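Local coordinates for protein DNA double-strand break repair nuclease NurA (Sulfolobus solfataricus, PDB 2YGK) that degrades DNA ends as a manganese-dependent nuclease in double-strand break repair, probably acting with the HerA helicase to produce long 3' single-stranded tails, at residues A[179-191]-A[246-258]. Residues are numbered along the deposited sequence; the frame is centred on the assembly and turned at random. Where two conformers were deposited one is given.
Sequences MLLNQFLVSKIIE and PEIEVLRKMEYTT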
loop_
_atom_site.group_PDB
_atom_site.type_symbol
_atom_site.label_atom_id
_atom_site.label_comp_id
_atom_site.label_asym_id
_atom_site.label_seq_id
_atom_site.Cartn_x
_atom_site.Cartn_y
_atom_site.Cartn_z
HETATM N N MSE A 179 -10.713 -14.944 0.654
HETATM C CA MSE A 179 -10.640 -15.002 -0.795
HETATM C C MSE A 179 -11.695 -15.960 -1.338
HETATM O O MSE A 179 -12.458 -15.610 -2.243
HETATM C CB MSE A 179 -9.251 -15.449 -1.238
HETATM C CG MSE A 179 -8.206 -14.380 -1.057
HETATM SE SE MSE A 179 -6.447 -14.961 -1.588
HETATM C CE MSE A 179 -6.759 -15.069 -3.520
ATOM N N LEU A 180 -11.742 -17.164 -0.774
ATOM C CA LEU A 180 -12.753 -18.152 -1.158
ATOM C C LEU A 180 -14.173 -17.603 -1.022
ATOM O O LEU A 180 -14.966 -17.677 -1.963
ATOM C CB LEU A 180 -12.625 -19.431 -0.328
ATOM C CG LEU A 180 -11.993 -20.649 -1.005
ATOM C CD1 LEU A 180 -12.117 -21.862 -0.093
ATOM C CD2 LEU A 180 -12.636 -20.963 -2.359
ATOM N N LEU A 181 -14.473 -17.026 0.139
ATOM C CA LEU A 181 -15.789 -16.422 0.380
ATOM C C LEU A 181 -16.204 -15.465 -0.742
ATOM O O LEU A 181 -17.320 -15.534 -1.269
ATOM C CB LEU A 181 -15.810 -15.675 1.720
ATOM C CG LEU A 181 -17.194 -15.153 2.121
ATOM C CD1 LEU A 181 -18.232 -16.277 2.056
ATOM C CD2 LEU A 181 -17.180 -14.495 3.486
ATOM N N ASN A 182 -15.306 -14.567 -1.112
ATOM C CA ASN A 182 -15.601 -13.677 -2.222
ATOM C C ASN A 182 -15.909 -14.428 -3.534
ATOM O O ASN A 182 -16.870 -14.097 -4.225
ATOM C CB ASN A 182 -14.463 -12.711 -2.421
ATOM C CG ASN A 182 -14.250 -11.835 -1.230
ATOM O OD1 ASN A 182 -15.119 -11.711 -0.386
ATOM N ND2 ASN A 182 -13.093 -11.205 -1.161
ATOM N N GLN A 183 -15.125 -15.450 -3.859
ATOM C CA GLN A 183 -15.351 -16.224 -5.089
ATOM C C GLN A 183 -16.724 -16.898 -5.076
ATOM O O GLN A 183 -17.427 -16.912 -6.084
ATOM C CB GLN A 183 -14.238 -17.260 -5.319
ATOM C CG GLN A 183 -12.900 -16.644 -5.748
ATOM C CD GLN A 183 -11.776 -17.654 -6.014
ATOM O OE1 GLN A 183 -11.863 -18.842 -5.675
ATOM N NE2 GLN A 183 -10.705 -17.168 -6.626
ATOM N N PHE A 184 -17.112 -17.411 -3.921
ATOM C CA PHE A 184 -18.396 -18.057 -3.734
ATOM C C PHE A 184 -19.512 -17.034 -3.799
ATOM O O PHE A 184 -20.547 -17.281 -4.425
ATOM C CB PHE A 184 -18.406 -18.797 -2.402
ATOM C CG PHE A 184 -19.749 -19.356 -2.007
ATOM C CD1 PHE A 184 -20.253 -20.508 -2.608
ATOM C CD2 PHE A 184 -20.498 -18.749 -1.004
ATOM C CE1 PHE A 184 -21.485 -21.029 -2.223
ATOM C CE2 PHE A 184 -21.732 -19.276 -0.606
ATOM C CZ PHE A 184 -22.223 -20.416 -1.217
ATOM N N LEU A 185 -19.293 -15.866 -3.204
ATOM C CA LEU A 185 -20.248 -14.759 -3.298
ATOM C C LEU A 185 -20.450 -14.183 -4.708
ATOM O O LEU A 185 -21.581 -13.884 -5.112
ATOM C CB LEU A 185 -19.832 -13.657 -2.332
ATOM C CG LEU A 185 -20.073 -14.059 -0.892
ATOM C CD1 LEU A 185 -19.457 -13.030 0.032
ATOM C CD2 LEU A 185 -21.573 -14.239 -0.598
ATOM N N VAL A 186 -19.366 -13.978 -5.453
ATOM C CA VAL A 186 -19.513 -13.561 -6.865
ATOM C C VAL A 186 -20.328 -14.611 -7.570
ATOM O O VAL A 186 -21.230 -14.290 -8.323
ATOM C CB VAL A 186 -18.173 -13.441 -7.590
ATOM C CG1 VAL A 186 -18.371 -13.356 -9.077
ATOM C CG2 VAL A 186 -17.406 -12.230 -7.068
ATOM N N SER A 187 -20.014 -15.872 -7.308
ATOM C CA SER A 187 -20.675 -16.962 -8.027
ATOM C C SER A 187 -22.180 -17.002 -7.832
ATOM O O SER A 187 -22.900 -17.352 -8.756
ATOM C CB SER A 187 -20.091 -18.314 -7.626
ATOM O OG SER A 187 -18.753 -18.372 -8.056
ATOM N N LYS A 188 -22.647 -16.656 -6.637
ATOM C CA LYS A 188 -24.074 -16.601 -6.378
ATOM C C LYS A 188 -24.698 -15.439 -7.139
ATOM O O LYS A 188 -25.771 -15.570 -7.712
ATOM C CB LYS A 188 -24.362 -16.500 -4.881
ATOM C CG LYS A 188 -23.877 -17.748 -4.115
ATOM C CD LYS A 188 -24.973 -18.414 -3.248
ATOM C CE LYS A 188 -26.103 -19.054 -4.088
ATOM N NZ LYS A 188 -25.825 -20.467 -4.502
ATOM N N ILE A 189 -23.998 -14.307 -7.155
ATOM C CA ILE A 189 -24.480 -13.105 -7.818
ATOM C C ILE A 189 -24.674 -13.348 -9.328
ATOM O O ILE A 189 -25.699 -13.019 -9.884
ATOM C CB ILE A 189 -23.549 -11.939 -7.550
ATOM C CG1 ILE A 189 -23.591 -11.579 -6.062
ATOM C CG2 ILE A 189 -23.950 -10.734 -8.363
ATOM C CD1 ILE A 189 -22.417 -10.673 -5.592
ATOM N N ILE A 190 -23.682 -13.968 -9.942
ATOM C CA ILE A 190 -23.707 -14.305 -11.342
ATOM C C ILE A 190 -24.862 -15.208 -11.662
ATOM O O ILE A 190 -25.569 -14.986 -12.632
ATOM C CB ILE A 190 -22.432 -15.029 -11.794
ATOM C CG1 ILE A 190 -21.203 -14.145 -11.585
ATOM C CG2 ILE A 190 -22.527 -15.393 -13.275
ATOM C CD1 ILE A 190 -21.297 -12.801 -12.287
ATOM N N GLU A 191 -25.085 -16.222 -10.861
ATOM C CA GLU A 191 -26.191 -17.125 -11.179
ATOM C C GLU A 191 -27.590 -16.542 -10.913
ATOM O O GLU A 191 -28.522 -16.894 -11.603
ATOM C CB GLU A 191 -26.023 -18.497 -10.527
ATOM C CG GLU A 191 -26.173 -18.514 -9.030
ATOM C CD GLU A 191 -26.136 -19.922 -8.468
ATOM O OE1 GLU A 191 -26.734 -20.828 -9.102
ATOM O OE2 GLU A 191 -25.509 -20.111 -7.400
ATOM N N PRO A 246 -17.252 -26.755 -5.620
ATOM C CA PRO A 246 -18.692 -26.634 -5.446
ATOM C C PRO A 246 -19.332 -25.688 -6.491
ATOM O O PRO A 246 -19.395 -26.055 -7.663
ATOM C CB PRO A 246 -18.807 -26.116 -4.013
ATOM C CG PRO A 246 -17.609 -25.272 -3.855
ATOM C CD PRO A 246 -16.514 -25.962 -4.624
ATOM N N GLU A 247 -19.798 -24.502 -6.079
ATOM C CA GLU A 247 -20.416 -23.510 -6.988
ATOM C C GLU A 247 -19.373 -22.662 -7.701
ATOM O O GLU A 247 -19.558 -22.286 -8.852
ATOM C CB GLU A 247 -21.326 -22.551 -6.213
ATOM C CG GLU A 247 -22.461 -23.215 -5.430
ATOM C CD GLU A 247 -23.812 -23.180 -6.140
ATOM O OE1 GLU A 247 -23.935 -22.552 -7.222
ATOM O OE2 GLU A 247 -24.762 -23.789 -5.593
ATOM N N ILE A 248 -18.290 -22.340 -6.997
ATOM C CA ILE A 248 -17.177 -21.599 -7.572
ATOM C C ILE A 248 -16.717 -22.253 -8.859
ATOM O O ILE A 248 -16.490 -21.570 -9.855
ATOM C CB ILE A 248 -15.987 -21.529 -6.607
ATOM C CG1 ILE A 248 -16.294 -20.559 -5.469
ATOM C CG2 ILE A 248 -14.723 -21.086 -7.334
ATOM C CD1 ILE A 248 -15.313 -20.641 -4.319
ATOM N N GLU A 249 -16.580 -23.578 -8.842
ATOM C CA GLU A 249 -16.241 -24.309 -10.060
ATOM C C GLU A 249 -17.167 -23.932 -11.217
ATOM O O GLU A 249 -16.686 -23.822 -12.331
ATOM C CB GLU A 249 -16.200 -25.823 -9.810
ATOM C CG GLU A 249 -14.906 -26.272 -9.110
ATOM C CD GLU A 249 -15.147 -27.165 -7.898
ATOM O OE1 GLU A 249 -16.091 -27.984 -7.943
ATOM O OE2 GLU A 249 -14.395 -27.049 -6.898
ATOM N N VAL A 250 -18.453 -23.659 -10.951
ATOM C CA VAL A 250 -19.388 -23.169 -12.000
ATOM C C VAL A 250 -19.053 -21.741 -12.545
ATOM O O VAL A 250 -19.705 -21.228 -13.444
ATOM C CB VAL A 250 -20.893 -23.272 -11.580
ATOM C CG1 VAL A 250 -21.825 -22.916 -12.752
ATOM C CG2 VAL A 250 -21.231 -24.676 -11.098
ATOM N N LEU A 251 -18.017 -21.125 -11.998
ATOM C CA LEU A 251 -17.528 -19.829 -12.432
ATOM C C LEU A 251 -16.271 -19.952 -13.286
ATOM O O LEU A 251 -15.775 -18.963 -13.803
ATOM C CB LEU A 251 -17.208 -19.023 -11.182
ATOM C CG LEU A 251 -16.927 -17.542 -11.286
ATOM C CD1 LEU A 251 -18.117 -16.822 -11.913
ATOM C CD2 LEU A 251 -16.616 -17.051 -9.887
ATOM N N ARG A 252 -15.750 -21.168 -13.427
ATOM C CA ARG A 252 -14.524 -21.383 -14.193
ATOM C C ARG A 252 -14.746 -21.265 -15.710
ATOM O O ARG A 252 -13.889 -20.718 -16.401
ATOM C CB ARG A 252 -13.853 -22.713 -13.824
ATOM C CG ARG A 252 -13.200 -22.742 -12.435
ATOM C CD ARG A 252 -12.648 -24.150 -12.082
ATOM N NE ARG A 252 -11.882 -24.154 -10.824
ATOM C CZ ARG A 252 -10.606 -24.526 -10.677
ATOM N NH1 ARG A 252 -9.888 -24.968 -11.709
ATOM N NH2 ARG A 252 -10.042 -24.466 -9.471
ATOM N N LYS A 253 -15.881 -21.743 -16.236
ATOM C CA LYS A 253 -16.248 -21.447 -17.651
ATOM C C LYS A 253 -17.197 -20.261 -17.739
ATOM O O LYS A 253 -18.153 -20.291 -18.535
ATOM C CB LYS A 253 -16.856 -22.644 -18.436
ATOM C CG LYS A 253 -17.732 -23.547 -17.626
ATOM C CD LYS A 253 -18.366 -24.748 -18.364
ATOM C CE LYS A 253 -18.598 -26.004 -17.468
ATOM N NZ LYS A 253 -18.616 -27.244 -18.238
HETATM N N MSE A 254 -16.958 -19.219 -16.939
HETATM C CA MSE A 254 -17.667 -17.985 -17.181
HETATM C C MSE A 254 -16.843 -17.227 -18.184
HETATM O O MSE A 254 -15.645 -17.026 -17.996
HETATM C CB MSE A 254 -17.954 -17.164 -15.916
HETATM C CG MSE A 254 -19.251 -17.594 -15.193
HETATM SE SE MSE A 254 -20.767 -18.238 -16.351
HETATM C CE MSE A 254 -21.930 -18.920 -14.950
ATOM N N GLU A 255 -17.493 -16.895 -19.291
ATOM C CA GLU A 255 -16.961 -15.974 -20.260
ATOM C C GLU A 255 -17.734 -14.679 -20.073
ATOM O O GLU A 255 -18.969 -14.683 -19.986
ATOM C CB GLU A 255 -17.131 -16.507 -21.690
ATOM C CG GLU A 255 -16.050 -17.513 -22.101
ATOM C CD GLU A 255 -15.951 -17.700 -23.621
ATOM O OE1 GLU A 255 -16.987 -17.962 -24.295
ATOM O OE2 GLU A 255 -14.817 -17.585 -24.136
ATOM N N TYR A 256 -17.004 -13.573 -20.003
ATOM C CA TYR A 256 -17.633 -12.282 -19.868
ATOM C C TYR A 256 -17.189 -11.332 -20.952
ATOM O O TYR A 256 -16.256 -11.610 -21.699
ATOM C CB TYR A 256 -17.406 -11.702 -18.473
ATOM C CG TYR A 256 -15.995 -11.350 -18.110
ATOM C CD1 TYR A 256 -15.078 -12.328 -17.765
ATOM C CD2 TYR A 256 -15.596 -10.029 -18.044
ATOM C CE1 TYR A 256 -13.765 -11.996 -17.399
ATOM C CE2 TYR A 256 -14.315 -9.676 -17.687
ATOM C CZ TYR A 256 -13.393 -10.658 -17.364
ATOM O OH TYR A 256 -12.120 -10.287 -16.997
ATOM N N THR A 257 -17.903 -10.217 -21.048
ATOM C CA THR A 257 -17.607 -9.202 -22.031
ATOM C C THR A 257 -17.125 -7.932 -21.337
ATOM O O THR A 257 -17.697 -7.517 -20.330
ATOM C CB THR A 257 -18.835 -8.874 -22.868
ATOM O OG1 THR A 257 -19.313 -10.064 -23.490
ATOM C CG2 THR A 257 -18.486 -7.887 -23.949
ATOM N N THR A 258 -16.073 -7.331 -21.895
ATOM C CA THR A 258 -15.640 -6.029 -21.482
ATOM C C THR A 258 -15.860 -5.054 -22.635
ATOM O O THR A 258 -15.679 -5.396 -23.797
ATOM C CB THR A 258 -14.163 -6.056 -21.033
ATOM O OG1 THR A 258 -14.002 -7.008 -19.958
ATOM C CG2 THR A 258 -13.727 -4.697 -20.525
#
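Ile248 and Leu251 press onto one flank of helix 171-193 in a largely apolar helix-to-loop packing, where the connection leading into strand 255-262 passes over a helix of the RNase H-like NurA domain. The helix is two-sided: Leu185 and Ile189 face helix 104-123, whereas Gln183, Ser187 and Ile190 look toward the 246-254 connection, and the manganese lies about 13 Å from the side chain of Val186. With CG1 anti to its carbonyl carbon (chi1 -73°) and the chain extended beyond it, Ile248 slides CG1 along the backbone at Phe184 and delivers CD1 to Gln183 CB at 3.7 Å and Leu180 CD2 at 3.3 Å. Leu251, which opens a type I turn ending at Met254, spreads its two methyls: CD1 meets Ile190 CG1 at 4.1 Å, while CD2 settles over Ser187. A small residue suits this place because it lets the connection come close, and its hydroxyl is satisfied within the helix. Farther along, the selenomethionine Met254 runs antiparallel to Ile190, its CE 3.9 Å from Ile190 CG2. The other margin is polar. Lys188 NZ bonds Glu191 OE2 at 2.9 Å from above the carboxylate plane and makes a long salt bridge to Glu247 OE2; its positive charge probably eases the crowding of the two carboxylates, whose planes stand 52° apart. Beneath Leu251, Ser187 OG turns back along the helix to donate to Gln183 O at 2.8 Å, on the opposite face of that carbonyl from Ser187 N.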